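Local coordinates for protein M157 (PDB 2NYK) that serves as a viral, MHC class I-like ligand for Ly49 receptors on natural killer cells, at residues Ala175-Phe184 against Val243-Thr254. The protein carries 1 engineered substitution. Residues are numbered along the deposited sequence; the frame is centred on the assembly and turned at random.
Sequences AYMNATEVEF and VTSSLGWKGVVT. With FUC (alpha-L-fucopyranose), chain B; NAG (2-acetamido-2-deoxy-beta-D-glucopyranose), chain C; NAG (2-acetamido-2-deoxy-beta-D-glucopyranose), chain D.
Trp249 packs against the backbone of Ala175-Met177, which leads into a short 3-10 segment, and its indole joins the two segments. Its CB lies near fucose O3 and O4, with CG between backbone N and carbonyl carbon (chi1 66°), which swings the indole back over its own hairpin, one face on Ser245 CB. On the opposite face fucose O3 stands over the rim of the indole, 3.0 Å from Trp249 CD1. NE1 of Trp249 then donates to Ala175 O at 2.9 Å, a somewhat bent bond (146°) whose acceptor lies close to the ring plane. Farther round, Trp249 CZ2 approaches Met177 CA to 3.4 Å and has Thr180 OG1 at its edge, while CE3 and CZ3 meet the methionine side chain.

Methionine suits this place because it is long and flexible: Met177 CB sits over the six-membered ring of Trp249 in a CH-pi contact, 3.7 Å from its centroid, SD makes an oblique Met-aromatic contact, and the bend at chi3 (-57°) returns Met177 CE to Trp249 CE3. Gly251, having no side chain, lets the sulfur come close to its CA.

Ala175 O also accepts from a water hydrogen-bonded to Ser245 OG, the hydroxyl that accepts the N-H of Leu247 in an ST turn. Leu247 CD2 meets the edge of the Tyr176 ring, 3.6 Å from Tyr176 CD1, while fucose covers one face of that ring. Beyond Thr180, apolar side chains pack across between strands 181-186 and 249-253: the beta-branched Val182 and Val253 meet tip to tip, Val182 CG1 to Val253 CG2 at 3.6 Å, and Phe184 CB rests on Val253 CG1.

The sugar belongs to the glycan on Asn178, and Met177 N donates to fucose O3 at 2.8 Å. The indole thus spends its N-H in plane on Ala175 O and shares one face between Met177 and fucose O3, consistent with a glycan ordered against the domain.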
loop_
_atom_site.group_PDB
_atom_site.type_symbol
_atom_site.label_atom_id
_atom_site.label_comp_id
_atom_site.label_asym_id
_atom_site.label_seq_id
_atom_site.Cartn_x
_atom_site.Cartn_y
_atom_site.Cartn_z
ATOM N N ALA A 175 10.125 7.216 -2.076
ATOM C CA ALA A 175 10.511 5.884 -2.527
ATOM C C ALA A 175 11.828 5.924 -3.307
ATOM O O ALA A 175 12.394 4.877 -3.637
ATOM C CB ALA A 175 9.398 5.303 -3.397
ATOM N N TYR A 176 12.316 7.126 -3.599
ATOM C CA TYR A 176 13.584 7.288 -4.327
ATOM C C TYR A 176 14.740 6.690 -3.552
ATOM O O TYR A 176 14.693 6.594 -2.327
ATOM C CB TYR A 176 13.867 8.768 -4.617
ATOM C CG TYR A 176 12.943 9.396 -5.640
ATOM C CD1 TYR A 176 12.032 8.622 -6.345
ATOM C CD2 TYR A 176 13.003 10.750 -5.914
ATOM C CE1 TYR A 176 11.185 9.185 -7.286
ATOM C CE2 TYR A 176 12.166 11.327 -6.858
ATOM C CZ TYR A 176 11.259 10.532 -7.539
ATOM O OH TYR A 176 10.426 11.086 -8.482
ATOM N N MET A 177 15.789 6.291 -4.270
ATOM C CA MET A 177 16.964 5.704 -3.643
ATOM C C MET A 177 17.568 6.628 -2.576
ATOM O O MET A 177 17.934 6.187 -1.489
ATOM C CB MET A 177 18.007 5.370 -4.718
ATOM C CG MET A 177 19.125 4.454 -4.267
ATOM S SD MET A 177 20.406 4.286 -5.527
ATOM C CE MET A 177 19.481 3.679 -6.940
ATOM N N ASN A 178 17.653 7.910 -2.894
ATOM C CA ASN A 178 18.277 8.878 -1.993
ATOM C C ASN A 178 17.410 9.287 -0.790
ATOM O O ASN A 178 17.820 10.130 -0.012
ATOM C CB ASN A 178 18.767 10.120 -2.763
ATOM C CG ASN A 178 17.658 10.816 -3.552
ATOM O OD1 ASN A 178 16.466 10.507 -3.403
ATOM N ND2 ASN A 178 18.060 11.780 -4.391
ATOM N N ALA A 179 16.231 8.677 -0.649
ATOM C CA ALA A 179 15.340 8.896 0.511
ATOM C C ALA A 179 15.275 7.618 1.341
ATOM O O ALA A 179 14.580 7.537 2.363
ATOM C CB ALA A 179 13.953 9.328 0.042
ATOM N N THR A 180 16.049 6.629 0.908
ATOM C CA THR A 180 16.071 5.307 1.523
ATOM C C THR A 180 17.260 5.173 2.485
ATOM O O THR A 180 18.403 5.434 2.101
ATOM C CB THR A 180 16.127 4.218 0.429
ATOM O OG1 THR A 180 15.062 4.446 -0.511
ATOM C CG2 THR A 180 15.994 2.827 1.040
ATOM N N GLU A 181 17.000 4.809 3.738
ATOM C CA GLU A 181 18.081 4.733 4.726
ATOM C C GLU A 181 18.470 3.283 4.930
ATOM O O GLU A 181 17.600 2.439 4.952
ATOM C CB GLU A 181 17.658 5.381 6.035
ATOM C CG GLU A 181 17.218 6.847 5.845
ATOM C CD GLU A 181 16.527 7.437 7.059
ATOM O OE1 GLU A 181 15.964 6.672 7.880
ATOM O OE2 GLU A 181 16.569 8.679 7.199
ATOM N N VAL A 182 19.775 3.012 5.068
ATOM C CA VAL A 182 20.321 1.646 5.160
ATOM C C VAL A 182 21.408 1.513 6.238
ATOM O O VAL A 182 22.419 2.208 6.209
ATOM C CB VAL A 182 20.845 1.150 3.783
ATOM C CG1 VAL A 182 21.366 -0.289 3.873
ATOM C CG2 VAL A 182 19.740 1.244 2.742
ATOM N N GLU A 183 21.157 0.633 7.204
ATOM C CA GLU A 183 22.099 0.301 8.258
ATOM C C GLU A 183 22.641 -1.088 7.959
ATOM O O GLU A 183 21.946 -2.098 8.165
ATOM C CB GLU A 183 21.408 0.329 9.621
ATOM C CG GLU A 183 20.836 1.705 9.976
ATOM C CD GLU A 183 19.811 1.668 11.084
ATOM O OE1 GLU A 183 18.706 1.120 10.889
ATOM O OE2 GLU A 183 20.093 2.222 12.164
ATOM N N PHE A 184 23.872 -1.124 7.440
ATOM C CA PHE A 184 24.512 -2.362 7.015
ATOM C C PHE A 184 25.832 -2.506 7.771
ATOM O O PHE A 184 26.814 -1.808 7.474
ATOM C CB PHE A 184 24.710 -2.365 5.490
ATOM C CG PHE A 184 25.319 -3.637 4.941
ATOM C CD1 PHE A 184 24.999 -4.882 5.473
ATOM C CD2 PHE A 184 26.194 -3.582 3.858
ATOM C CE1 PHE A 184 25.563 -6.041 4.958
ATOM C CE2 PHE A 184 26.769 -4.737 3.332
ATOM C CZ PHE A 184 26.446 -5.972 3.881
ATOM N N VAL A 243 19.237 -3.210 -2.458
ATOM C CA VAL A 243 17.886 -2.746 -2.268
ATOM C C VAL A 243 17.256 -2.579 -3.628
ATOM O O VAL A 243 17.717 -1.787 -4.429
ATOM C CB VAL A 243 17.845 -1.403 -1.533
ATOM C CG1 VAL A 243 16.402 -0.969 -1.336
ATOM C CG2 VAL A 243 18.595 -1.488 -0.197
ATOM N N THR A 244 16.175 -3.310 -3.867
ATOM C CA THR A 244 15.487 -3.254 -5.149
ATOM C C THR A 244 14.075 -2.753 -4.930
ATOM O O THR A 244 13.309 -3.340 -4.157
ATOM C CB THR A 244 15.471 -4.645 -5.863
ATOM O OG1 THR A 244 16.791 -5.211 -5.841
ATOM C CG2 THR A 244 14.983 -4.519 -7.307
ATOM N N SER A 245 13.747 -1.670 -5.628
ATOM C CA SER A 245 12.457 -1.001 -5.517
ATOM C C SER A 245 11.490 -1.315 -6.668
ATOM O O SER A 245 11.884 -1.346 -7.835
ATOM C CB SER A 245 12.676 0.503 -5.443
ATOM O OG SER A 245 11.441 1.185 -5.440
ATOM N N SER A 246 10.218 -1.519 -6.316
ATOM C CA SER A 246 9.119 -1.654 -7.293
ATOM C C SER A 246 9.049 -0.446 -8.227
ATOM O O SER A 246 8.531 -0.536 -9.341
ATOM C CB SER A 246 7.785 -1.790 -6.570
ATOM O OG SER A 246 7.680 -3.103 -6.030
ATOM N N LEU A 247 9.580 0.678 -7.758
ATOM C CA LEU A 247 9.615 1.920 -8.514
ATOM C C LEU A 247 10.497 1.776 -9.755
ATOM O O LEU A 247 10.384 2.558 -10.692
ATOM C CB LEU A 247 10.105 3.057 -7.605
ATOM C CG LEU A 247 9.751 4.505 -7.934
ATOM C CD1 LEU A 247 8.261 4.755 -7.811
ATOM C CD2 LEU A 247 10.519 5.433 -7.028
ATOM N N GLY A 248 11.353 0.754 -9.755
ATOM C CA GLY A 248 12.187 0.425 -10.897
ATOM C C GLY A 248 13.666 0.725 -10.714
ATOM O O GLY A 248 14.353 1.025 -11.690
ATOM N N TRP A 249 14.165 0.643 -9.479
ATOM C CA TRP A 249 15.580 0.882 -9.215
ATOM C C TRP A 249 16.230 -0.145 -8.297
ATOM O O TRP A 249 15.553 -0.825 -7.512
ATOM C CB TRP A 249 15.833 2.319 -8.714
ATOM C CG TRP A 249 15.241 2.674 -7.346
ATOM C CD1 TRP A 249 14.100 3.382 -7.112
ATOM C CD2 TRP A 249 15.792 2.365 -6.052
ATOM N NE1 TRP A 249 13.898 3.534 -5.750
ATOM C CE2 TRP A 249 14.924 2.920 -5.080
ATOM C CE3 TRP A 249 16.931 1.677 -5.617
ATOM C CZ2 TRP A 249 15.155 2.792 -3.703
ATOM C CZ3 TRP A 249 17.156 1.547 -4.244
ATOM C CH2 TRP A 249 16.271 2.102 -3.310
ATOM N N LYS A 250 17.555 -0.244 -8.404
ATOM C CA LYS A 250 18.360 -1.153 -7.582
ATOM C C LYS A 250 19.614 -0.433 -7.121
ATOM O O LYS A 250 20.274 0.236 -7.907
ATOM C CB LYS A 250 18.709 -2.429 -8.348
ATOM C CG LYS A 250 19.191 -3.568 -7.464
ATOM C CD LYS A 250 19.196 -4.911 -8.198
ATOM C CE LYS A 250 19.808 -5.980 -7.310
ATOM N NZ LYS A 250 19.657 -7.350 -7.881
ATOM N N GLY A 251 19.920 -0.535 -5.833
ATOM C CA GLY A 251 21.085 0.142 -5.274
ATOM C C GLY A 251 21.824 -0.782 -4.340
ATOM O O GLY A 251 21.290 -1.816 -3.933
ATOM N N VAL A 252 23.047 -0.403 -3.989
ATOM C CA VAL A 252 23.895 -1.210 -3.115
ATOM C C VAL A 252 24.467 -0.376 -1.978
ATOM O O VAL A 252 24.783 0.791 -2.152
ATOM C CB VAL A 252 25.072 -1.855 -3.888
ATOM C CG1 VAL A 252 25.737 -2.937 -3.053
ATOM C CG2 VAL A 252 24.574 -2.466 -5.164
ATOM N N VAL A 253 24.580 -1.002 -0.815
ATOM C CA VAL A 253 25.324 -0.459 0.304
ATOM C C VAL A 253 26.443 -1.447 0.615
ATOM O O VAL A 253 26.208 -2.650 0.837
ATOM C CB VAL A 253 24.431 -0.194 1.529
ATOM C CG1 VAL A 253 25.274 0.179 2.747
ATOM C CG2 VAL A 253 23.434 0.938 1.209
ATOM N N THR A 254 27.666 -0.915 0.598
ATOM C CA THR A 254 28.877 -1.712 0.776
ATOM C C THR A 254 30.071 -0.801 1.088
ATOM O O THR A 254 30.151 0.322 0.567
ATOM C CB THR A 254 29.171 -2.605 -0.467
ATOM O OG1 THR A 254 30.329 -3.425 -0.215
ATOM C CG2 THR A 254 29.371 -1.760 -1.743
HETATM C C1 FUC B . 16.625 8.715 -9.342
HETATM C C2 FUC B . 16.765 7.340 -8.681
HETATM C C3 FUC B . 15.548 7.103 -7.785
HETATM C C4 FUC B . 14.280 7.129 -8.645
HETATM C C5 FUC B . 14.203 8.463 -9.411
HETATM C C6 FUC B . 13.031 8.511 -10.389
HETATM O O2 FUC B . 17.953 7.259 -7.923
HETATM O O3 FUC B . 15.692 5.898 -7.051
HETATM O O4 FUC B . 14.274 6.039 -9.543
HETATM O O5 FUC B . 15.423 8.749 -10.106
HETATM C C1 NAG C . 17.068 12.249 -5.353
HETATM C C2 NAG C . 17.465 13.719 -5.601
HETATM C C3 NAG C . 16.661 14.323 -6.762
HETATM C C4 NAG C . 16.754 13.456 -8.028
HETATM C C5 NAG C . 16.446 11.992 -7.669
HETATM C C6 NAG C . 16.699 11.040 -8.837
HETATM C C7 NAG C . 18.378 14.969 -3.723
HETATM C C8 NAG C . 18.113 15.425 -2.316
HETATM N N2 NAG C . 17.312 14.550 -4.411
HETATM O O3 NAG C . 17.105 15.637 -7.032
HETATM O O4 NAG C . 15.833 13.957 -8.981
HETATM O O5 NAG C . 17.243 11.553 -6.577
HETATM O O6 NAG C . 16.722 9.730 -8.315
HETATM O O7 NAG C . 19.531 14.990 -4.178
HETATM C C1 NAG D . 16.429 14.189 -10.276
HETATM C C2 NAG D . 15.295 14.261 -11.301
HETATM C C3 NAG D . 15.791 14.673 -12.690
HETATM C C4 NAG D . 16.739 15.870 -12.606
HETATM C C5 NAG D . 17.851 15.581 -11.590
HETATM C C6 NAG D . 18.831 16.757 -11.489
HETATM C C7 NAG D . 13.261 12.918 -11.268
HETATM C C8 NAG D . 12.495 12.616 -12.547
HETATM N N2 NAG D . 14.592 12.988 -11.363
HETATM O O3 NAG D . 14.682 15.011 -13.498
HETATM O O4 NAG D . 17.253 16.173 -13.894
HETATM O O5 NAG D . 17.230 15.357 -10.326
HETATM O O6 NAG D . 19.032 17.100 -10.125
HETATM O O7 NAG D . 12.655 13.087 -10.201
HETATM O O HOH W 1 11.347 2.243 -2.864
#